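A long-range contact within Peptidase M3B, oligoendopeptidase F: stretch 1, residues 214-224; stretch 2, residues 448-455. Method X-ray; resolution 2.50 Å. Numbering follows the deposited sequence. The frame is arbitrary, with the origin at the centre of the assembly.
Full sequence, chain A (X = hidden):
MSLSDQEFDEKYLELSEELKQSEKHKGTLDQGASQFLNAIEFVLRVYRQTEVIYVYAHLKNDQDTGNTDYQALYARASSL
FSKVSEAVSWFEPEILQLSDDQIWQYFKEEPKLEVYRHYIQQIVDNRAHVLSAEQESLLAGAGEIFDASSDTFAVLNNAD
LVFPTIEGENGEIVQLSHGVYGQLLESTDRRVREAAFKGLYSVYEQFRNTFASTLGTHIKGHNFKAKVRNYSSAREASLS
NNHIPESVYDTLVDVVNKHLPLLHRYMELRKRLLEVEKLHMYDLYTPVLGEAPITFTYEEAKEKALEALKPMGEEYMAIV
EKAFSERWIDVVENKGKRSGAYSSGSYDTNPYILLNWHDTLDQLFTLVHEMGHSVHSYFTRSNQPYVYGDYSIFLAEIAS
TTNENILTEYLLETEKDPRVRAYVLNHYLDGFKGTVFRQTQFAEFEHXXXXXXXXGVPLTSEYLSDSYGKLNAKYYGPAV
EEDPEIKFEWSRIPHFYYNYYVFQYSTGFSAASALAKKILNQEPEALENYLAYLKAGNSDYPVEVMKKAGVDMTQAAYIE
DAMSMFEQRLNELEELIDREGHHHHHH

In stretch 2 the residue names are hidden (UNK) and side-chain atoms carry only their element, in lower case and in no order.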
# COMPACT_ATOMS: atom_id res chain seq x y z
N THR A 214 5.40 -2.50 2.12
CA THR A 214 5.19 -1.47 1.06
C THR A 214 5.98 -1.80 -0.20
O THR A 214 5.46 -1.72 -1.30
CB THR A 214 5.51 -0.01 1.53
OG1 THR A 214 6.81 0.04 2.14
CG2 THR A 214 4.47 0.46 2.54
N LEU A 215 7.23 -2.23 -0.03
CA LEU A 215 8.09 -2.51 -1.18
C LEU A 215 7.66 -3.80 -1.87
O LEU A 215 7.53 -3.84 -3.09
CB LEU A 215 9.56 -2.58 -0.76
CG LEU A 215 10.57 -2.86 -1.87
CD1 LEU A 215 10.43 -1.87 -3.06
CD2 LEU A 215 11.99 -2.86 -1.31
N GLY A 216 7.43 -4.84 -1.08
CA GLY A 216 6.80 -6.07 -1.56
C GLY A 216 5.56 -5.88 -2.41
O GLY A 216 5.42 -6.48 -3.48
N THR A 217 4.64 -5.02 -1.96
CA THR A 217 3.44 -4.73 -2.74
C THR A 217 3.80 -4.10 -4.10
O THR A 217 3.25 -4.46 -5.14
CB THR A 217 2.52 -3.79 -1.97
OG1 THR A 217 2.17 -4.39 -0.71
CG2 THR A 217 1.27 -3.53 -2.78
N HIS A 218 4.76 -3.18 -4.07
CA HIS A 218 5.19 -2.47 -5.27
C HIS A 218 5.73 -3.47 -6.27
O HIS A 218 5.41 -3.42 -7.45
CB HIS A 218 6.31 -1.46 -4.92
CG HIS A 218 6.70 -0.59 -6.07
ND1 HIS A 218 5.87 0.38 -6.59
CD2 HIS A 218 7.85 -0.53 -6.79
CE1 HIS A 218 6.48 1.00 -7.58
NE2 HIS A 218 7.68 0.46 -7.73
N ILE A 219 6.57 -4.37 -5.77
CA ILE A 219 7.18 -5.42 -6.58
C ILE A 219 6.13 -6.39 -7.15
O ILE A 219 6.15 -6.70 -8.35
CB ILE A 219 8.27 -6.13 -5.79
CG1 ILE A 219 9.53 -5.24 -5.77
CG2 ILE A 219 8.58 -7.48 -6.36
CD1 ILE A 219 10.44 -5.59 -4.67
N LYS A 220 5.20 -6.83 -6.31
CA LYS A 220 4.06 -7.61 -6.76
C LYS A 220 3.30 -6.99 -7.93
O LYS A 220 2.91 -7.68 -8.86
CB LYS A 220 3.10 -7.88 -5.59
CG LYS A 220 3.33 -9.22 -4.96
CD LYS A 220 2.52 -9.43 -3.68
CE LYS A 220 3.14 -10.56 -2.87
NZ LYS A 220 3.68 -11.62 -3.82
N GLY A 221 3.08 -5.67 -7.88
CA GLY A 221 2.37 -4.97 -8.96
C GLY A 221 3.10 -5.01 -10.29
O GLY A 221 2.47 -5.20 -11.34
N HIS A 222 4.43 -4.84 -10.26
CA HIS A 222 5.25 -4.99 -11.47
C HIS A 222 5.14 -6.38 -12.07
O HIS A 222 5.02 -6.54 -13.28
CB HIS A 222 6.73 -4.71 -11.18
CG HIS A 222 7.02 -3.29 -10.83
ND1 HIS A 222 8.19 -2.90 -10.21
CD2 HIS A 222 6.29 -2.16 -11.01
CE1 HIS A 222 8.17 -1.60 -10.02
NE2 HIS A 222 7.03 -1.12 -10.50
N ASN A 223 5.19 -7.39 -11.22
CA ASN A 223 5.09 -8.77 -11.68
C ASN A 223 3.72 -9.08 -12.26
O ASN A 223 3.61 -9.70 -13.32
CB ASN A 223 5.51 -9.76 -10.57
CG ASN A 223 7.03 -9.92 -10.51
OD1 ASN A 223 7.71 -9.71 -11.51
ND2 ASN A 223 7.56 -10.29 -9.34
N PHE A 224 2.68 -8.64 -11.57
CA PHE A 224 1.34 -8.86 -12.05
C PHE A 224 1.12 -8.21 -13.43
O PHE A 224 0.56 -8.84 -14.33
CB PHE A 224 0.32 -8.31 -11.05
CG PHE A 224 -1.08 -8.28 -11.58
CD1 PHE A 224 -1.82 -9.44 -11.67
CD2 PHE A 224 -1.64 -7.10 -12.04
CE1 PHE A 224 -3.10 -9.43 -12.19
CE2 PHE A 224 -2.92 -7.08 -12.57
CZ PHE A 224 -3.65 -8.24 -12.63
N UNK A 448 16.83 -9.17 -8.14
CA UNK A 448 16.70 -10.30 -7.21
C UNK A 448 15.31 -10.32 -6.54
O UNK A 448 14.68 -11.36 -6.45
c UNK A 448 17.93 -13.36 -3.97
c UNK A 448 17.83 -10.26 -6.18
c UNK A 448 17.06 -10.73 -3.83
c UNK A 448 16.89 -11.58 -2.73
c UNK A 448 17.64 -11.19 -5.01
c UNK A 448 18.08 -12.50 -5.06
c UNK A 448 17.34 -12.90 -2.80
N UNK A 449 14.83 -9.16 -6.11
CA UNK A 449 13.51 -9.07 -5.50
C UNK A 449 12.38 -9.46 -6.45
O UNK A 449 11.45 -10.15 -6.05
c UNK A 449 13.24 -7.67 -4.94
se UNK A 449 13.39 -5.63 -2.90
c UNK A 449 14.11 -4.46 -4.30
c UNK A 449 13.93 -7.38 -3.63
N UNK A 450 12.44 -8.99 -7.70
CA UNK A 450 11.40 -9.32 -8.67
C UNK A 450 11.39 -10.81 -9.02
O UNK A 450 10.33 -11.45 -9.03
c UNK A 450 11.23 -7.05 -9.78
c UNK A 450 11.52 -8.51 -9.95
n UNK A 450 11.26 -4.89 -9.41
c UNK A 450 12.02 -6.03 -9.37
c UNK A 450 10.05 -5.20 -9.84
n UNK A 450 10.01 -6.50 -10.08
N UNK A 451 12.56 -11.36 -9.32
CA UNK A 451 12.66 -12.78 -9.70
C UNK A 451 12.25 -13.71 -8.57
O UNK A 451 11.60 -14.72 -8.81
o UNK A 451 15.03 -12.71 -9.26
c UNK A 451 14.30 -12.45 -11.56
c UNK A 451 14.05 -13.14 -10.22
N UNK A 452 12.64 -13.36 -7.35
CA UNK A 452 12.26 -14.13 -6.16
C UNK A 452 10.76 -14.13 -5.93
O UNK A 452 10.15 -15.19 -5.78
c UNK A 452 14.47 -13.97 -4.91
c UNK A 452 12.99 -13.59 -4.93
o UNK A 452 14.98 -16.12 -5.87
c UNK A 452 14.69 -15.49 -4.83
o UNK A 452 14.59 -16.05 -3.72
N UNK A 453 10.16 -12.95 -5.94
CA UNK A 453 8.71 -12.83 -5.80
C UNK A 453 7.95 -13.56 -6.91
O UNK A 453 6.91 -14.17 -6.68
o UNK A 453 6.15 -11.23 -4.74
c UNK A 453 6.78 -11.19 -5.81
c UNK A 453 8.28 -11.35 -5.77
o UNK A 453 6.22 -11.04 -6.91
N UNK A 454 8.47 -13.50 -8.12
CA UNK A 454 7.81 -14.16 -9.23
C UNK A 454 7.82 -15.68 -9.02
O UNK A 454 6.82 -16.34 -9.29
c UNK A 454 8.82 -14.82 -11.51
c UNK A 454 10.26 -14.61 -12.01
o UNK A 454 10.51 -13.66 -12.81
c UNK A 454 8.40 -13.71 -10.57
o UNK A 454 11.16 -15.38 -11.57
N UNK A 455 8.92 -16.22 -8.51
CA UNK A 455 9.00 -17.65 -8.17
C UNK A 455 8.13 -18.00 -6.96
O UNK A 455 8.02 -19.15 -6.59
c UNK A 455 12.75 -18.61 -8.82
c UNK A 455 13.26 -18.24 -7.44
c UNK A 455 10.45 -18.08 -7.90
c UNK A 455 11.40 -17.95 -9.09
n UNK A 455 14.51 -18.95 -7.04

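Position 448 has seven side-chain carbons, one leading into a six-membered ring of carbon alone. It has no oxygen, so it is phenylalanine rather than tyrosine. Phe-448 makes no contact with stretch 1.

Position 449 carries an unbranched chain of two carbons, a selenium and a last carbon. The selenium lies 3.5 Å from Leu-215 CD2 and 3.4 Å from Ile-219 CD1. A selenium in this place identifies methionine, present as selenomethionine. Met-449 points toward stretch 1, and its contacts there are apolar.

Position 450 has one carbon leading to a five-membered ring of three carbons and two nitrogens. Ile-219 CG1 sits over one face of this ring, 4.2 Å from the ring centroid, and a ring carbon lies 3.0 Å from His-222 ND1. The ring is the imidazole of histidine. The contact of Ile-219 CG1 with the His-450 ring is a CH-pi contact. The ring of His-222 meets it rim to rim, with planes at 8°, and the ring carbon 3.0 Å from His-222 ND1 is His-450 CE1. Neither ring covers the face of the other.

Position 451 has a CB bearing one oxygen and one carbon. That branching is threonine. Thr-451 points away from stretch 1 and does not touch it.

Position 452 has three carbons in a row, the third holding two oxygens. This is glutamate. The CA-to-CB bond of Glu-452 points sideways, and the residue does not touch stretch 1.

Position 453 has two carbons, the second holding two oxygens. One oxygen is 2.7 Å from Lys-220 NZ and the other 2.9 Å from Asn-223 ND2. The short carboxylate is aspartate. Asp-453 OD1 forms the salt bridge with Lys-220, and OD2 accepts a hydrogen bond from Asn-223.

Position 454 again has three carbons, the third with two oxygens. Its CB lies 3.7 Å from Asn-223 ND2. The residue is glutamate. The CA-to-CB bond of Glu-454 points sideways, and its carboxylate makes no bond to stretch 1.

Position 455 has four carbons in a row ending in nitrogen. This is lysine. Lys-455 does not reach stretch 1; its NZ makes a weak hydrogen bond, within a salt bridge, to Glu-452 OE2 at 3.1 Å.

The two helices cross at -72°, with axes 9.6 Å apart at closest approach. Ile-219 touches Met-449, His-450 and Asp-453, its CG2 being 3.9 Å from Asp-453 CB. Leu-215 adds to the apolar part. Polar bonds complete the contact. Asn-223 ND2 donates to Asp-453 OD2 and also to the backbone O of His-450, at 3.0 Å. One amide thus ties stretch 1 to both a side chain and the main chain of the other helix.

Stretch 2, residues 448-455: FMHTEDEK
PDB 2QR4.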